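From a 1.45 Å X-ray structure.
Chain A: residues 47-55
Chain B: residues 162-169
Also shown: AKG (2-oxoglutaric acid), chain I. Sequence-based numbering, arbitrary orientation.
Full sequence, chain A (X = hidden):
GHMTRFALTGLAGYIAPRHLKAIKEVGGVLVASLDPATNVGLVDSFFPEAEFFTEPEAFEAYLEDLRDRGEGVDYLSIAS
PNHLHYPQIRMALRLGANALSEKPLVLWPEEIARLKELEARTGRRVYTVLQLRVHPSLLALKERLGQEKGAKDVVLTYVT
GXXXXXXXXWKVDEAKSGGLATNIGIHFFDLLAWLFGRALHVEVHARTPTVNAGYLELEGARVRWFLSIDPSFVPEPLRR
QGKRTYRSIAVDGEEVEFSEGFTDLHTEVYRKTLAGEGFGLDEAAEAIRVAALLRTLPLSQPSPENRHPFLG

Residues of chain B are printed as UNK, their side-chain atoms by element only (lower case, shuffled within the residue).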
# COMPACT_ATOMS: atom_id res chain seq x y z
N PHE A 47 -13.13 -8.28 -20.31
CA PHE A 47 -14.37 -7.60 -19.96
C PHE A 47 -14.10 -6.10 -19.91
O PHE A 47 -14.00 -5.51 -18.83
CB PHE A 47 -14.94 -8.10 -18.61
CG PHE A 47 -15.42 -9.52 -18.66
CD1 PHE A 47 -16.64 -9.81 -19.24
CD2 PHE A 47 -14.61 -10.56 -18.18
CE1 PHE A 47 -17.07 -11.15 -19.32
CE2 PHE A 47 -15.03 -11.88 -18.26
CZ PHE A 47 -16.26 -12.18 -18.83
N PRO A 48 -14.02 -5.49 -21.10
CA PRO A 48 -13.61 -4.09 -21.19
C PRO A 48 -14.62 -3.07 -20.65
O PRO A 48 -14.26 -1.90 -20.54
CB PRO A 48 -13.40 -3.88 -22.69
CG PRO A 48 -14.30 -4.88 -23.35
CD PRO A 48 -14.20 -6.10 -22.43
N GLU A 49 -15.80 -3.49 -20.21
CA GLU A 49 -16.81 -2.58 -19.63
C GLU A 49 -17.08 -2.75 -18.11
O GLU A 49 -17.87 -2.04 -17.47
CB GLU A 49 -18.12 -2.66 -20.45
CG GLU A 49 -17.98 -1.86 -21.76
CD GLU A 49 -19.10 -2.04 -22.77
OE1 GLU A 49 -20.10 -2.74 -22.48
OE2 GLU A 49 -18.96 -1.49 -23.88
N ALA A 50 -16.34 -3.69 -17.49
CA ALA A 50 -16.52 -3.95 -16.08
C ALA A 50 -16.16 -2.73 -15.23
O ALA A 50 -15.17 -2.03 -15.51
CB ALA A 50 -15.66 -5.14 -15.63
N GLU A 51 -16.92 -2.47 -14.18
CA GLU A 51 -16.60 -1.45 -13.21
C GLU A 51 -15.39 -1.93 -12.39
O GLU A 51 -15.15 -3.13 -12.26
CB GLU A 51 -17.75 -1.10 -12.24
CG GLU A 51 -19.05 -0.53 -12.83
CD GLU A 51 -18.94 0.70 -13.70
OE1 GLU A 51 -19.73 0.76 -14.67
OE2 GLU A 51 -18.16 1.61 -13.36
N PHE A 52 -14.70 -0.99 -11.75
CA PHE A 52 -13.51 -1.34 -10.99
C PHE A 52 -13.41 -0.48 -9.74
O PHE A 52 -13.66 0.74 -9.78
CB PHE A 52 -12.22 -1.21 -11.84
CG PHE A 52 -10.96 -1.51 -11.05
CD1 PHE A 52 -10.66 -2.84 -10.76
CD2 PHE A 52 -10.23 -0.50 -10.41
CE1 PHE A 52 -9.57 -3.16 -9.97
CE2 PHE A 52 -9.12 -0.81 -9.61
CZ PHE A 52 -8.81 -2.15 -9.39
N PHE A 53 -13.07 -1.08 -8.61
CA PHE A 53 -12.93 -0.41 -7.35
C PHE A 53 -11.62 -0.79 -6.66
O PHE A 53 -11.25 -1.98 -6.74
CB PHE A 53 -14.10 -0.82 -6.40
CG PHE A 53 -15.44 -0.39 -6.95
CD1 PHE A 53 -15.99 0.81 -6.54
CD2 PHE A 53 -16.07 -1.20 -7.89
CE1 PHE A 53 -17.21 1.23 -7.10
CE2 PHE A 53 -17.29 -0.76 -8.48
CZ PHE A 53 -17.81 0.47 -8.07
N THR A 54 -11.00 0.18 -6.00
CA THR A 54 -9.90 -0.11 -5.09
C THR A 54 -10.33 -0.16 -3.61
O THR A 54 -9.60 -0.71 -2.79
CB THR A 54 -8.77 0.95 -5.20
OG1 THR A 54 -9.33 2.23 -4.89
CG2 THR A 54 -8.13 0.93 -6.59
N GLU A 55 -11.49 0.40 -3.26
CA GLU A 55 -11.93 0.50 -1.86
C GLU A 55 -13.08 -0.51 -1.65
O GLU A 55 -14.12 -0.46 -2.32
CB GLU A 55 -12.54 1.89 -1.56
CG GLU A 55 -11.63 3.01 -2.10
CD GLU A 55 -10.23 2.94 -1.55
OE1 GLU A 55 -9.28 3.13 -2.33
OE2 GLU A 55 -10.04 2.69 -0.35
N UNK B 162 -9.55 2.17 -22.89
CA UNK B 162 -9.16 1.82 -21.51
C UNK B 162 -10.40 1.69 -20.65
O UNK B 162 -11.26 2.57 -20.62
n UNK B 162 -3.21 1.60 -23.50
n UNK B 162 -5.44 1.20 -23.95
c UNK B 162 -6.83 2.94 -21.48
c UNK B 162 -8.25 2.89 -20.89
c UNK B 162 -4.47 1.52 -23.06
c UNK B 162 -6.08 1.64 -21.19
n UNK B 162 -4.73 1.69 -21.77
N UNK B 163 -10.47 0.57 -19.93
CA UNK B 163 -11.57 0.34 -18.97
C UNK B 163 -11.51 1.19 -17.72
O UNK B 163 -10.61 2.05 -17.53
N UNK B 164 -12.46 0.98 -16.80
CA UNK B 164 -12.69 1.85 -15.68
C UNK B 164 -11.57 1.86 -14.65
O UNK B 164 -11.45 2.79 -13.84
c UNK B 164 -14.01 1.40 -15.00
c UNK B 164 -15.20 1.81 -15.83
c UNK B 164 -15.47 3.28 -15.75
n UNK B 164 -17.96 3.15 -15.88
c UNK B 164 -16.72 3.62 -16.56
N UNK B 165 -10.76 0.79 -14.64
CA UNK B 165 -9.63 0.74 -13.71
C UNK B 165 -8.60 1.85 -14.03
O UNK B 165 -7.90 2.34 -13.13
c UNK B 165 -9.23 -1.45 -16.30
c UNK B 165 -8.93 -0.63 -13.83
c UNK B 165 -5.10 -0.15 -17.61
n UNK B 165 -8.52 -1.48 -17.46
c UNK B 165 -6.23 -0.71 -18.12
c UNK B 165 -8.48 -0.92 -15.27
c UNK B 165 -4.98 0.21 -16.26
c UNK B 165 -7.29 -0.92 -17.22
c UNK B 165 -6.03 0.00 -15.36
c UNK B 165 -7.24 -0.53 -15.87
N UNK B 166 -8.53 2.26 -15.28
CA UNK B 166 -7.47 3.23 -15.65
C UNK B 166 -7.62 4.52 -14.85
O UNK B 166 -6.64 5.10 -14.32
c UNK B 166 -5.33 3.77 -18.37
c UNK B 166 -4.36 4.59 -19.01
c UNK B 166 -6.43 4.35 -17.78
c UNK B 166 -7.51 3.45 -17.17
c UNK B 166 -6.54 5.74 -17.77
o UNK B 166 -3.56 6.75 -19.60
c UNK B 166 -5.61 6.55 -18.42
c UNK B 166 -4.52 5.94 -18.99
N UNK B 167 -8.86 5.02 -14.75
CA UNK B 167 -9.14 6.22 -14.00
C UNK B 167 -9.02 6.14 -12.49
O UNK B 167 -9.21 7.14 -11.77
N UNK B 168 -8.70 4.94 -11.98
CA UNK B 168 -8.42 4.77 -10.56
C UNK B 168 -6.95 4.43 -10.29
O UNK B 168 -6.59 4.10 -9.14
c UNK B 168 -13.11 4.02 -9.17
c UNK B 168 -9.36 3.74 -9.93
n UNK B 168 -14.08 3.16 -8.38
c UNK B 168 -11.73 3.36 -9.15
c UNK B 168 -10.79 4.28 -9.95
N UNK B 169 -6.12 4.57 -11.34
CA UNK B 169 -4.73 4.16 -11.25
C UNK B 169 -3.80 5.37 -11.30
O UNK B 169 -4.22 6.47 -11.62
c UNK B 169 -4.42 3.21 -12.41
o UNK B 169 -4.23 3.95 -13.60
C1 AKG I . 0.34 2.29 -22.30
O1 AKG I . -0.83 1.86 -22.09
O2 AKG I . 1.05 2.84 -21.45
C2 AKG I . 0.91 2.11 -23.62
O5 AKG I . 2.03 2.58 -23.88
C3 AKG I . 0.15 1.39 -24.72
C4 AKG I . -0.52 2.49 -25.55
C5 AKG I . -1.53 1.97 -26.57
O3 AKG I . -2.31 1.05 -26.23
O4 AKG I . -1.49 2.44 -27.72
O HOH W 1 -14.35 -0.93 -17.88
O HOH W 2 -17.95 0.87 -18.50

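Position 162 of chain B carries four carbons and three nitrogens; one nitrogen lies within the chain, and the terminal carbon bears the other two. This planar, forked end is that of arginine. The CA-to-CB bond of Arg B162 points away from chain A, and the side chain serves the ligand instead: NH2 donates to O1 of 2-oxoglutaric acid at 2.8 Å and to its O3 at 2.9 Å.

At position 163 no atom follows the backbone, and the CA lies 3.8 Å from Pro A48 O, at the closest approach of the two residues. Without a side chain, the residue is glycine. A CB built on Gly B163 would point toward chain A and stand 3.4 Å from Pro A48 O.

Position 164 has four carbons in a row ending in a nitrogen. Its CB packs 3.7 Å from Ala A50 O, and the terminal nitrogen reaches the carboxylate of Glu A51. An unbranched chain with a terminal amine is lysine. Lys B164 NZ forms a salt bridge with Glu A51 OE2 at 3.0 Å and a weak hydrogen bond to OE1 of the same residue at 3.2 Å. The CA-to-CB bond of Glu A51 points away from chain B, but chi1 and chi2, both m, bring the carboxylate back within reach.

Position 165 holds one carbon followed by fused five- and six-membered rings of eight carbons and one nitrogen. Its CB sits over one face of the Phe A52 ring, 4.0 Å from the centroid, in a CH-pi contact. The fused rings are an indole, and the residue is therefore tryptophan. The end of the Trp B165 side chain leads away from chain A.

Position 166 shows one carbon, then a six-carbon ring bearing an oxygen: tyrosine. Tyr B166 points away and makes no contact with chain A. Position 167 has no side-chain atoms and is glycine; here a CB would meet nothing of the chain A stretch.

Position 168 again has four carbons in a row and a final nitrogen, now extended across to a backbone carbonyl of chain A. This is a second lysine. With chi2 to chi4 all t, Lys B168 delivers NZ to Phe A52 O, a hydrogen bond of 2.8 Å. The same NZ lies 4.1 Å from the centroid of the Phe A53 ring, an off-centre cation-pi contact.

Position 169 has one carbon and one oxygen, and is serine. Ser B169 OG donates to Tyr B166 O at 2.8 Å and does not touch chain A.

The contact rests on two lysines and on an aromatic packing point at Trp B165, which falls between them in sequence. Lys B164 pairs with a charged side chain, whereas Lys B168 uses a carbonyl and a ring; Phe A52, whose CA-to-CB bond points toward chain B, packs its CG 3.6 Å from Trp B165 CB. A water extends the polar network, accepting from Lys B164 N at 2.9 Å and lying 2.8 Å from Pro A48 O and 2.7 Å from Ala A50 O.

Chain B 162-169: RGKWYGKS
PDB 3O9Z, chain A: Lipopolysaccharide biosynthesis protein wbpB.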